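Local coordinates for oxidoreductase (Methanosarcina mazei, PDB 3KA7), which binds flavin-adenine dinucleotide and probably works as an oxidoreductase of the flavin-containing amine oxidase family, at residues 1-9 against 24-35; 217-225 against 253-261. All blocks are in the same frame, centred on the assembly; numbering follows the deposited sequence.

Interaction 1: residues 1-9 against 24-35; sequences MKTVVIGAG and HEVEVFERLPIT. With FAD (flavin-adenine dinucleotide), chain B.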
loop_
_atom_site.group_PDB
_atom_site.type_symbol
_atom_site.label_atom_id
_atom_site.label_comp_id
_atom_site.label_asym_id
_atom_site.label_seq_id
_atom_site.Cartn_x
_atom_site.Cartn_y
_atom_site.Cartn_z
HETATM N N MSE A 1 0.346 30.769 3.487
HETATM C CA MSE A 1 0.396 30.682 2.006
HETATM C C MSE A 1 -0.925 30.216 1.443
HETATM O O MSE A 1 -1.735 29.606 2.146
HETATM C CB MSE A 1 1.427 29.656 1.575
HETATM C CG MSE A 1 2.842 29.939 1.963
HETATM SE SE MSE A 1 3.895 28.503 1.179
HETATM C CE MSE A 1 3.632 27.107 2.523
ATOM N N LYS A 2 -1.121 30.470 0.156
ATOM C CA LYS A 2 -2.220 29.873 -0.564
ATOM C C LYS A 2 -1.673 28.592 -1.184
ATOM O O LYS A 2 -0.683 28.623 -1.922
ATOM C CB LYS A 2 -2.736 30.824 -1.640
ATOM C CG LYS A 2 -4.059 30.402 -2.239
ATOM C CD LYS A 2 -4.528 31.359 -3.337
ATOM C CE LYS A 2 -4.930 32.712 -2.759
ATOM N NZ LYS A 2 -5.220 33.721 -3.833
ATOM N N THR A 3 -2.286 27.466 -0.847
ATOM C CA THR A 3 -1.796 26.172 -1.320
ATOM C C THR A 3 -2.924 25.385 -1.989
ATOM O O THR A 3 -4.100 25.525 -1.645
ATOM C CB THR A 3 -1.203 25.320 -0.172
ATOM O OG1 THR A 3 -2.266 24.767 0.605
ATOM C CG2 THR A 3 -0.297 26.147 0.741
ATOM N N VAL A 4 -2.562 24.579 -2.978
ATOM C CA VAL A 4 -3.536 23.735 -3.637
ATOM C C VAL A 4 -2.987 22.316 -3.673
ATOM O O VAL A 4 -1.772 22.112 -3.820
ATOM C CB VAL A 4 -3.864 24.223 -5.067
ATOM C CG1 VAL A 4 -4.508 25.631 -5.014
ATOM C CG2 VAL A 4 -2.622 24.232 -5.923
ATOM N N VAL A 5 -3.888 21.357 -3.517
ATOM C CA VAL A 5 -3.534 19.947 -3.569
ATOM C C VAL A 5 -4.265 19.348 -4.750
ATOM O O VAL A 5 -5.481 19.529 -4.900
ATOM C CB VAL A 5 -3.966 19.223 -2.282
ATOM C CG1 VAL A 5 -3.634 17.736 -2.371
ATOM C CG2 VAL A 5 -3.272 19.851 -1.071
ATOM N N ILE A 6 -3.528 18.640 -5.603
ATOM C CA ILE A 6 -4.135 17.998 -6.767
ATOM C C ILE A 6 -4.398 16.536 -6.423
ATOM O O ILE A 6 -3.459 15.771 -6.277
ATOM C CB ILE A 6 -3.205 18.079 -7.995
ATOM C CG1 ILE A 6 -2.788 19.538 -8.259
ATOM C CG2 ILE A 6 -3.899 17.477 -9.217
ATOM C CD1 ILE A 6 -1.699 19.687 -9.304
ATOM N N GLY A 7 -5.669 16.165 -6.268
ATOM C CA GLY A 7 -6.057 14.785 -5.967
ATOM C C GLY A 7 -6.303 14.588 -4.482
ATOM O O GLY A 7 -5.460 14.972 -3.652
ATOM N N ALA A 8 -7.447 13.995 -4.157
ATOM C CA ALA A 8 -7.828 13.713 -2.776
ATOM C C ALA A 8 -7.542 12.273 -2.389
ATOM O O ALA A 8 -8.343 11.652 -1.712
ATOM C CB ALA A 8 -9.306 14.050 -2.536
ATOM N N GLY A 9 -6.393 11.749 -2.806
ATOM C CA GLY A 9 -5.954 10.456 -2.306
ATOM C C GLY A 9 -5.464 10.624 -0.882
ATOM O O GLY A 9 -5.413 11.732 -0.363
ATOM N N HIS A 24 -2.254 27.522 6.687
ATOM C CA HIS A 24 -2.309 27.860 5.263
ATOM C C HIS A 24 -3.710 27.730 4.659
ATOM O O HIS A 24 -4.526 26.934 5.132
ATOM C CB HIS A 24 -1.280 27.023 4.495
ATOM C CG HIS A 24 0.105 27.171 5.033
ATOM N ND1 HIS A 24 0.770 28.382 5.044
ATOM C CD2 HIS A 24 0.935 26.277 5.619
ATOM C CE1 HIS A 24 1.959 28.218 5.602
ATOM N NE2 HIS A 24 2.079 26.951 5.963
ATOM N N GLU A 25 -4.000 28.536 3.636
ATOM C CA GLU A 25 -5.257 28.392 2.919
ATOM C C GLU A 25 -5.055 27.209 1.996
ATOM O O GLU A 25 -4.109 27.206 1.220
ATOM C CB GLU A 25 -5.563 29.618 2.060
ATOM C CG GLU A 25 -5.893 30.901 2.816
ATOM C CD GLU A 25 -6.425 31.988 1.887
ATOM O OE1 GLU A 25 -6.788 31.668 0.725
ATOM O OE2 GLU A 25 -6.493 33.161 2.319
ATOM N N VAL A 26 -5.929 26.218 2.086
ATOM C CA VAL A 26 -5.797 25.011 1.268
ATOM C C VAL A 26 -7.079 24.667 0.520
ATOM O O VAL A 26 -8.172 24.639 1.104
ATOM C CB VAL A 26 -5.362 23.780 2.116
ATOM C CG1 VAL A 26 -4.096 24.072 2.892
ATOM C CG2 VAL A 26 -6.466 23.345 3.057
ATOM N N GLU A 27 -6.945 24.400 -0.777
ATOM C CA GLU A 27 -8.051 23.861 -1.563
ATOM C C GLU A 27 -7.576 22.591 -2.250
ATOM O O GLU A 27 -6.494 22.584 -2.844
ATOM C CB GLU A 27 -8.518 24.863 -2.608
ATOM C CG GLU A 27 -9.014 26.160 -1.999
ATOM C CD GLU A 27 -9.709 27.030 -3.009
ATOM O OE1 GLU A 27 -10.596 26.512 -3.727
ATOM O OE2 GLU A 27 -9.371 28.230 -3.081
ATOM N N VAL A 28 -8.382 21.538 -2.145
ATOM C CA VAL A 28 -8.069 20.243 -2.758
ATOM C C VAL A 28 -8.977 20.036 -3.951
ATOM O O VAL A 28 -10.173 20.235 -3.834
ATOM C CB VAL A 28 -8.331 19.096 -1.775
ATOM C CG1 VAL A 28 -7.840 17.768 -2.362
ATOM C CG2 VAL A 28 -7.638 19.392 -0.426
ATOM N N PHE A 29 -8.415 19.625 -5.089
ATOM C CA PHE A 29 -9.214 19.356 -6.278
ATOM C C PHE A 29 -9.147 17.877 -6.644
ATOM O O PHE A 29 -8.073 17.353 -6.926
ATOM C CB PHE A 29 -8.744 20.229 -7.442
ATOM C CG PHE A 29 -8.888 21.707 -7.176
ATOM C CD1 PHE A 29 -9.976 22.412 -7.667
ATOM C CD2 PHE A 29 -7.952 22.374 -6.411
ATOM C CE1 PHE A 29 -10.116 23.775 -7.408
ATOM C CE2 PHE A 29 -8.085 23.743 -6.148
ATOM C CZ PHE A 29 -9.172 24.431 -6.646
ATOM N N GLU A 30 -10.296 17.215 -6.607
ATOM C CA GLU A 30 -10.388 15.784 -6.900
ATOM C C GLU A 30 -11.299 15.548 -8.108
ATOM O O GLU A 30 -12.425 16.076 -8.173
ATOM C CB GLU A 30 -10.936 15.031 -5.682
ATOM C CG GLU A 30 -11.455 13.627 -5.993
ATOM C CD GLU A 30 -10.349 12.713 -6.491
ATOM O OE1 GLU A 30 -9.243 12.788 -5.920
ATOM O OE2 GLU A 30 -10.575 11.953 -7.460
ATOM N N ARG A 31 -10.820 14.738 -9.050
ATOM C CA ARG A 31 -11.526 14.499 -10.303
ATOM C C ARG A 31 -12.773 13.621 -10.162
ATOM O O ARG A 31 -13.746 13.812 -10.895
ATOM C CB ARG A 31 -10.568 13.886 -11.331
ATOM C CG ARG A 31 -11.030 13.969 -12.767
ATOM C CD ARG A 31 -10.062 13.203 -13.664
ATOM N NE ARG A 31 -10.070 11.810 -13.282
ATOM C CZ ARG A 31 -10.732 10.866 -13.939
ATOM N NH1 ARG A 31 -11.405 11.158 -15.047
ATOM N NH2 ARG A 31 -10.701 9.625 -13.493
ATOM N N LEU A 32 -12.742 12.660 -9.241
ATOM C CA LEU A 32 -13.858 11.736 -9.039
ATOM C C LEU A 32 -14.960 12.363 -8.179
ATOM O O LEU A 32 -14.755 13.429 -7.596
ATOM C CB LEU A 32 -13.366 10.440 -8.392
ATOM C CG LEU A 32 -12.402 9.591 -9.227
ATOM C CD1 LEU A 32 -11.869 8.412 -8.422
ATOM C CD2 LEU A 32 -13.092 9.114 -10.493
ATOM N N PRO A 33 -16.133 11.708 -8.111
ATOM C CA PRO A 33 -17.229 12.209 -7.276
ATOM C C PRO A 33 -16.969 12.096 -5.781
ATOM O O PRO A 33 -17.647 12.752 -4.985
ATOM C CB PRO A 33 -18.415 11.307 -7.656
ATOM C CG PRO A 33 -18.050 10.713 -8.972
ATOM C CD PRO A 33 -16.558 10.587 -8.965
ATOM N N ILE A 34 -16.002 11.269 -5.395
ATOM C CA ILE A 34 -15.678 11.095 -3.989
ATOM C C ILE A 34 -14.176 11.208 -3.768
ATOM O O ILE A 34 -13.385 11.104 -4.705
ATOM C CB ILE A 34 -16.139 9.735 -3.451
ATOM C CG1 ILE A 34 -15.320 8.612 -4.090
ATOM C CG2 ILE A 34 -17.657 9.555 -3.656
ATOM C CD1 ILE A 34 -15.578 7.249 -3.458
ATOM N N THR A 35 -13.802 11.417 -2.515
ATOM C CA THR A 35 -12.406 11.546 -2.127
ATOM C C THR A 35 -11.882 10.172 -1.697
ATOM O O THR A 35 -12.659 9.236 -1.441
ATOM C CB THR A 35 -12.268 12.469 -0.912
ATOM O OG1 THR A 35 -13.097 11.955 0.138
ATOM C CG2 THR A 35 -12.709 13.913 -1.257
HETATM P PA FAD B . -4.223 7.911 -4.855
HETATM O O1A FAD B . -3.443 7.510 -6.080
HETATM O O2A FAD B . -5.048 6.830 -4.197
HETATM O O5B FAD B . -5.186 9.141 -5.225
HETATM C C5B FAD B . -4.864 9.987 -6.322
HETATM C C4B FAD B . -6.118 10.845 -6.517
HETATM O O4B FAD B . -5.922 11.820 -7.522
HETATM C C3B FAD B . -7.308 9.981 -6.943
HETATM O O3B FAD B . -8.400 10.175 -6.058
HETATM C C2B FAD B . -7.632 10.479 -8.354
HETATM O O2B FAD B . -9.012 10.417 -8.662
HETATM C C1B FAD B . -7.096 11.906 -8.327
HETATM N N9A FAD B . -6.692 12.445 -9.632
HETATM C C8A FAD B . -5.991 11.838 -10.654
HETATM N N7A FAD B . -5.798 12.761 -11.640
HETATM C C5A FAD B . -6.371 13.928 -11.239
HETATM C C6A FAD B . -6.500 15.170 -11.842
HETATM N N6A FAD B . -5.890 15.419 -12.997
HETATM N N1A FAD B . -7.154 16.180 -11.167
HETATM C C2A FAD B . -7.692 15.969 -9.913
HETATM N N3A FAD B . -7.570 14.732 -9.316
HETATM C C4A FAD B . -6.925 13.741 -9.984
HETATM N N1 FAD B . -2.026 0.074 1.363
HETATM C C2 FAD B . -1.988 -0.217 2.716
HETATM O O2 FAD B . -1.386 0.539 3.492
HETATM N N3 FAD B . -2.604 -1.369 3.180
HETATM C C4 FAD B . -3.251 -2.227 2.308
HETATM O O4 FAD B . -3.800 -3.252 2.714
HETATM C C4X FAD B . -3.284 -1.940 0.951
HETATM N N5 FAD B . -3.915 -2.807 0.069
HETATM C C5X FAD B . -3.951 -2.496 -1.280
HETATM C C6 FAD B . -4.595 -3.348 -2.177
HETATM C C7 FAD B . -4.652 -3.031 -3.529
HETATM C C7M FAD B . -5.352 -3.973 -4.476
HETATM C C8 FAD B . -4.055 -1.859 -3.974
HETATM C C8M FAD B . -4.087 -1.483 -5.428
HETATM C C9 FAD B . -3.401 -1.010 -3.084
HETATM C C9A FAD B . -3.354 -1.325 -1.730
HETATM N N10 FAD B . -2.704 -0.480 -0.840
HETATM C C10 FAD B . -2.673 -0.779 0.494
HETATM C "C1'" FAD B . -1.973 0.734 -1.311
HETATM C "C2'" FAD B . -2.859 1.965 -1.080
HETATM O "O2'" FAD B . -4.182 1.688 -1.529
HETATM C "C3'" FAD B . -2.270 3.150 -1.839
HETATM O "O3'" FAD B . -0.869 3.212 -1.594
HETATM C "C4'" FAD B . -2.859 4.513 -1.489
HETATM O "O4'" FAD B . -4.272 4.499 -1.490
HETATM C "C5'" FAD B . -2.393 5.482 -2.570
HETATM O "O5'" FAD B . -2.665 6.783 -2.111
HETATM P P FAD B . -2.077 8.041 -2.880
HETATM O O1P FAD B . -1.740 9.112 -1.872
HETATM O O2P FAD B . -0.945 7.664 -3.815
HETATM O O3P FAD B . -3.280 8.635 -3.768
#
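Val5 lies beside Val28, CB against CG2, in the middle of strands 2-6 and 25-29, which run parallel with their axes 4.7 Å apart. They are the paired strands of the beta-alpha-beta unit that opens a Rossmann-type FAD-binding fold; helix 10-21 makes the crossover. Backbone bonds alternate along the pair, from Glu25 N to Met1 O through to Gly7 N on Phe29 O. Glu25 O is gripped twice, by Thr3 N and by Thr3 OG1 at 3.1 Å; OG1 gets there because it sits between the backbone N and the carbonyl carbon (chi1 76°).

At the chain start, Met1 N donates to His24 ND1 at 2.9 Å, in the ring plane. Met1 is a selenomethionine, and its CE lies over one face of the same ring in a CH-pi contact. Among apolar side chains, Ala8 CB touches Val28 CG1 and Thr35 CG2. Helix 10-21 covers Val26 and Val28.

At the cofactor end, CG of Glu30 anti to the backbone N (chi1 163°) and a bend at chi2 bring the carboxylate to Ala8 and the ribose of FAD. Glu30 OE1 accepts from Ala8 N at 2.8 Å. The same Glu30 OE1 also takes the ribose hydroxyl O3B of FAD at 2.7 Å.

Interaction 2: residues 217-225 against 253-261; sequences QEVSKILIE and TAVLCSEAL. With FAD (flavin-adenine dinucleotide), chain B.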
loop_
_atom_site.group_PDB
_atom_site.type_symbol
_atom_site.label_atom_id
_atom_site.label_comp_id
_atom_site.label_asym_id
_atom_site.label_seq_id
_atom_site.Cartn_x
_atom_site.Cartn_y
_atom_site.Cartn_z
ATOM N N GLN A 217 -13.740 17.764 -10.062
ATOM C CA GLN A 217 -12.921 18.776 -10.704
ATOM C C GLN A 217 -11.572 18.221 -11.128
ATOM O O GLN A 217 -10.738 17.872 -10.294
ATOM C CB GLN A 217 -12.721 19.984 -9.787
ATOM C CG GLN A 217 -14.004 20.722 -9.454
ATOM C CD GLN A 217 -13.756 22.183 -9.184
ATOM O OE1 GLN A 217 -12.763 22.747 -9.636
ATOM N NE2 GLN A 217 -14.658 22.810 -8.441
ATOM N N GLU A 218 -11.348 18.168 -12.430
ATOM C CA GLU A 218 -10.084 17.670 -12.940
ATOM C C GLU A 218 -9.073 18.785 -13.166
ATOM O O GLU A 218 -9.354 19.776 -13.859
ATOM C CB GLU A 218 -10.297 16.894 -14.232
ATOM C CG GLU A 218 -9.001 16.360 -14.834
ATOM C CD GLU A 218 -9.248 15.385 -15.969
ATOM O OE1 GLU A 218 -9.747 15.801 -17.037
ATOM O OE2 GLU A 218 -8.948 14.188 -15.787
ATOM N N VAL A 219 -7.897 18.620 -12.575
ATOM C CA VAL A 219 -6.796 19.543 -12.800
ATOM C C VAL A 219 -6.180 19.216 -14.159
ATOM O O VAL A 219 -5.834 18.067 -14.424
ATOM C CB VAL A 219 -5.756 19.457 -11.660
ATOM C CG1 VAL A 219 -4.530 20.310 -11.965
ATOM C CG2 VAL A 219 -6.392 19.873 -10.325
ATOM N N SER A 220 -6.077 20.218 -15.030
ATOM C CA SER A 220 -5.572 20.002 -16.393
ATOM C C SER A 220 -4.179 20.575 -16.627
ATOM O O SER A 220 -3.522 20.249 -17.613
ATOM C CB SER A 220 -6.546 20.593 -17.415
ATOM O OG SER A 220 -6.815 21.953 -17.123
ATOM N N LYS A 221 -3.715 21.431 -15.724
ATOM C CA LYS A 221 -2.420 22.045 -15.901
ATOM C C LYS A 221 -1.868 22.590 -14.592
ATOM O O LYS A 221 -2.619 23.076 -13.741
ATOM C CB LYS A 221 -2.514 23.169 -16.952
ATOM C CG LYS A 221 -1.203 23.880 -17.216
ATOM C CD LYS A 221 -1.341 24.942 -18.319
ATOM C CE LYS A 221 -0.073 25.777 -18.408
ATOM N NZ LYS A 221 -0.026 26.656 -19.613
ATOM N N ILE A 222 -0.555 22.488 -14.431
ATOM C CA ILE A 222 0.133 23.183 -13.350
ATOM C C ILE A 222 0.803 24.418 -13.948
ATOM O O ILE A 222 1.614 24.309 -14.875
ATOM C CB ILE A 222 1.178 22.278 -12.653
ATOM C CG1 ILE A 222 0.480 21.106 -11.955
ATOM C CG2 ILE A 222 2.012 23.080 -11.659
ATOM C CD1 ILE A 222 1.447 20.018 -11.427
ATOM N N LEU A 223 0.455 25.594 -13.429
ATOM C CA LEU A 223 1.032 26.832 -13.940
ATOM C C LEU A 223 2.392 27.079 -13.311
ATOM O O LEU A 223 2.534 27.034 -12.087
ATOM C CB LEU A 223 0.115 28.013 -13.641
ATOM C CG LEU A 223 -1.353 27.860 -14.012
ATOM C CD1 LEU A 223 -2.139 28.996 -13.382
ATOM C CD2 LEU A 223 -1.518 27.852 -15.523
ATOM N N ILE A 224 3.386 27.325 -14.159
ATOM C CA ILE A 224 4.745 27.569 -13.726
ATOM C C ILE A 224 5.183 28.932 -14.246
ATOM O O ILE A 224 5.022 29.228 -15.431
ATOM C CB ILE A 224 5.705 26.519 -14.294
ATOM C CG1 ILE A 224 5.297 25.110 -13.841
ATOM C CG2 ILE A 224 7.136 26.823 -13.871
ATOM C CD1 ILE A 224 5.545 24.848 -12.388
ATOM N N GLU A 225 5.732 29.757 -13.363
ATOM C CA GLU A 225 6.233 31.069 -13.760
ATOM C C GLU A 225 7.656 31.237 -13.265
ATOM O O GLU A 225 7.904 31.243 -12.058
ATOM C CB GLU A 225 5.337 32.168 -13.203
ATOM C CG GLU A 225 3.923 32.146 -13.770
ATOM C CD GLU A 225 3.031 33.216 -13.172
ATOM O OE1 GLU A 225 3.544 34.303 -12.818
ATOM O OE2 GLU A 225 1.811 32.969 -13.058
ATOM N N THR A 253 2.193 14.000 -12.851
ATOM C CA THR A 253 2.551 15.377 -12.545
ATOM C C THR A 253 3.368 16.005 -13.674
ATOM O O THR A 253 3.159 17.166 -14.023
ATOM C CB THR A 253 3.316 15.467 -11.220
ATOM O OG1 THR A 253 2.494 14.930 -10.159
ATOM C CG2 THR A 253 3.671 16.927 -10.914
ATOM N N ALA A 254 4.296 15.233 -14.232
ATOM C CA ALA A 254 5.108 15.687 -15.347
ATOM C C ALA A 254 4.227 16.074 -16.528
ATOM O O ALA A 254 4.458 17.108 -17.165
ATOM C CB ALA A 254 6.100 14.619 -15.742
ATOM N N VAL A 255 3.212 15.262 -16.813
ATOM C CA VAL A 255 2.290 15.569 -17.911
ATOM C C VAL A 255 1.596 16.915 -17.683
ATOM O O VAL A 255 1.419 17.705 -18.616
ATOM C CB VAL A 255 1.255 14.435 -18.121
ATOM C CG1 VAL A 255 0.233 14.812 -19.208
ATOM C CG2 VAL A 255 1.978 13.126 -18.489
ATOM N N LEU A 256 1.227 17.190 -16.435
ATOM C CA LEU A 256 0.577 18.461 -16.083
ATOM C C LEU A 256 1.522 19.666 -16.223
ATOM O O LEU A 256 1.063 20.803 -16.334
ATOM C CB LEU A 256 0.018 18.411 -14.650
ATOM C CG LEU A 256 -1.204 17.545 -14.348
ATOM C CD1 LEU A 256 -1.612 17.646 -12.862
ATOM C CD2 LEU A 256 -2.374 17.921 -15.217
ATOM N N CYS A 257 2.830 19.406 -16.209
ATOM C CA CYS A 257 3.862 20.444 -16.300
ATOM C C CYS A 257 4.482 20.477 -17.688
ATOM O O CYS A 257 5.551 21.067 -17.891
ATOM C CB CYS A 257 4.994 20.152 -15.309
ATOM S SG CYS A 257 4.578 20.311 -13.571
ATOM N N SER A 258 3.835 19.815 -18.639
ATOM C CA SER A 258 4.482 19.532 -19.917
ATOM C C SER A 258 4.999 20.773 -20.639
ATOM O O SER A 258 6.055 20.730 -21.268
ATOM C CB SER A 258 3.562 18.697 -20.820
ATOM O OG SER A 258 2.324 19.325 -21.027
ATOM N N GLU A 259 4.258 21.871 -20.536
ATOM C CA GLU A 259 4.623 23.118 -21.223
ATOM C C GLU A 259 5.847 23.809 -20.628
ATOM O O GLU A 259 6.480 24.655 -21.278
ATOM C CB GLU A 259 3.442 24.079 -21.212
ATOM C CG GLU A 259 2.421 23.808 -22.283
ATOM C CD GLU A 259 1.224 24.730 -22.176
ATOM O OE1 GLU A 259 0.406 24.553 -21.250
ATOM O OE2 GLU A 259 1.100 25.633 -23.022
ATOM N N ALA A 260 6.191 23.446 -19.395
ATOM C CA ALA A 260 7.281 24.114 -18.697
ATOM C C ALA A 260 8.550 23.272 -18.629
ATOM O O ALA A 260 9.634 23.787 -18.358
ATOM C CB ALA A 260 6.835 24.525 -17.298
ATOM N N LEU A 261 8.424 21.977 -18.890
ATOM C CA LEU A 261 9.566 21.079 -18.762
ATOM C C LEU A 261 10.533 21.144 -19.954
ATOM O O LEU A 261 10.109 21.253 -21.096
ATOM C CB LEU A 261 9.081 19.639 -18.562
ATOM C CG LEU A 261 8.653 19.258 -17.142
ATOM C CD1 LEU A 261 7.933 17.917 -17.172
ATOM C CD2 LEU A 261 9.857 19.189 -16.219
HETATM P PA FAD B . -4.223 7.911 -4.855
HETATM O O1A FAD B . -3.443 7.510 -6.080
HETATM O O2A FAD B . -5.048 6.830 -4.197
HETATM O O5B FAD B . -5.186 9.141 -5.225
HETATM C C5B FAD B . -4.864 9.987 -6.322
HETATM C C4B FAD B . -6.118 10.845 -6.517
HETATM O O4B FAD B . -5.922 11.820 -7.522
HETATM C C3B FAD B . -7.308 9.981 -6.943
HETATM O O3B FAD B . -8.400 10.175 -6.058
HETATM C C2B FAD B . -7.632 10.479 -8.354
HETATM O O2B FAD B . -9.012 10.417 -8.662
HETATM C C1B FAD B . -7.096 11.906 -8.327
HETATM N N9A FAD B . -6.692 12.445 -9.632
HETATM C C8A FAD B . -5.991 11.838 -10.654
HETATM N N7A FAD B . -5.798 12.761 -11.640
HETATM C C5A FAD B . -6.371 13.928 -11.239
HETATM C C6A FAD B . -6.500 15.170 -11.842
HETATM N N6A FAD B . -5.890 15.419 -12.997
HETATM N N1A FAD B . -7.154 16.180 -11.167
HETATM C C2A FAD B . -7.692 15.969 -9.913
HETATM N N3A FAD B . -7.570 14.732 -9.316
HETATM C C4A FAD B . -6.925 13.741 -9.984
HETATM N N1 FAD B . -2.026 0.074 1.363
HETATM C C2 FAD B . -1.988 -0.217 2.716
HETATM O O2 FAD B . -1.386 0.539 3.492
HETATM N N3 FAD B . -2.604 -1.369 3.180
HETATM C C4 FAD B . -3.251 -2.227 2.308
HETATM O O4 FAD B . -3.800 -3.252 2.714
HETATM C C4X FAD B . -3.284 -1.940 0.951
HETATM N N5 FAD B . -3.915 -2.807 0.069
HETATM C C5X FAD B . -3.951 -2.496 -1.280
HETATM C C6 FAD B . -4.595 -3.348 -2.177
HETATM C C7 FAD B . -4.652 -3.031 -3.529
HETATM C C7M FAD B . -5.352 -3.973 -4.476
HETATM C C8 FAD B . -4.055 -1.859 -3.974
HETATM C C8M FAD B . -4.087 -1.483 -5.428
HETATM C C9 FAD B . -3.401 -1.010 -3.084
HETATM C C9A FAD B . -3.354 -1.325 -1.730
HETATM N N10 FAD B . -2.704 -0.480 -0.840
HETATM C C10 FAD B . -2.673 -0.779 0.494
HETATM C "C1'" FAD B . -1.973 0.734 -1.311
HETATM C "C2'" FAD B . -2.859 1.965 -1.080
HETATM O "O2'" FAD B . -4.182 1.688 -1.529
HETATM C "C3'" FAD B . -2.270 3.150 -1.839
HETATM O "O3'" FAD B . -0.869 3.212 -1.594
HETATM C "C4'" FAD B . -2.859 4.513 -1.489
HETATM O "O4'" FAD B . -4.272 4.499 -1.490
HETATM C "C5'" FAD B . -2.393 5.482 -2.570
HETATM O "O5'" FAD B . -2.665 6.783 -2.111
HETATM P P FAD B . -2.077 8.041 -2.880
HETATM O O1P FAD B . -1.740 9.112 -1.872
HETATM O O2P FAD B . -0.945 7.664 -3.815
HETATM O O3P FAD B . -3.280 8.635 -3.768
#
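Lys221 and Glu259 form a salt bridge, with NZ 2.7 Å from OE1. The fully extended lysine side chain brings NZ back to Glu259, in the turns after helix 250-256, although its CB points away. The two side chains meet at about a right angle, and NZ comes from above the carboxylate plane, 49° out of it.

A second polar link is made by the backbone: Ile222 N reaches Leu256 O at 3.0 Å. The N-H points straight at the oxygen, yet the donor stands above the carbonyl plane. This bond ties Leu256, near the close of the helical run, to strand 219-225. Val219 bonds to the cofactor through its backbone as well. Its N donates to N1A of FAD at 2.9 Å, and its O accepts from N6A of FAD at 3.0 Å, so the strand reads the adenine edge much as a base partner would.

Around these bonds the apolar side chains close in. Ile222 CG1 lies 3.8 Å from Leu256 CB, and its CD1 touches both Cys257 SG and Thr253 CG2. Leu256 spreads its two methyls differently: CD1 meets Val219 CG1 at 4.1 Å, whereas CD2 presses on the backbone of Ser220. Farther along, Ala260 CB sits against Ile224 CB, with Phe391 touching both residues. Ile6 of the parallel sheet packs on Val219, Ile222 and Leu256, and Leu394 on Ile222.

The backbone of an edge strand bonded to the adenine beside the Rossmann-type sheet marks the FAD site of this flavoprotein.

From the N terminus, interaction 1 closes first: helix 10-21 fills most of the short loop between strands 2-6 and 25-29. Interaction 2 follows in series, neither nested in it nor crossing it, and closes a longer loop made largely of strands, including 228-234, 237-240 and 243-246. The last of these returns to the parallel sheet beside strand 2-6 before helix 250-256 begins. Interaction 2 therefore fastens the edge of the three-stranded antiparallel sheet to the helix that follows this return. The two contacts also touch: Gln217 N probably bonds to Glu30 O, and the side chains of Phe29 and Gln217 meet. Together they hold ribose and adenine of one FAD.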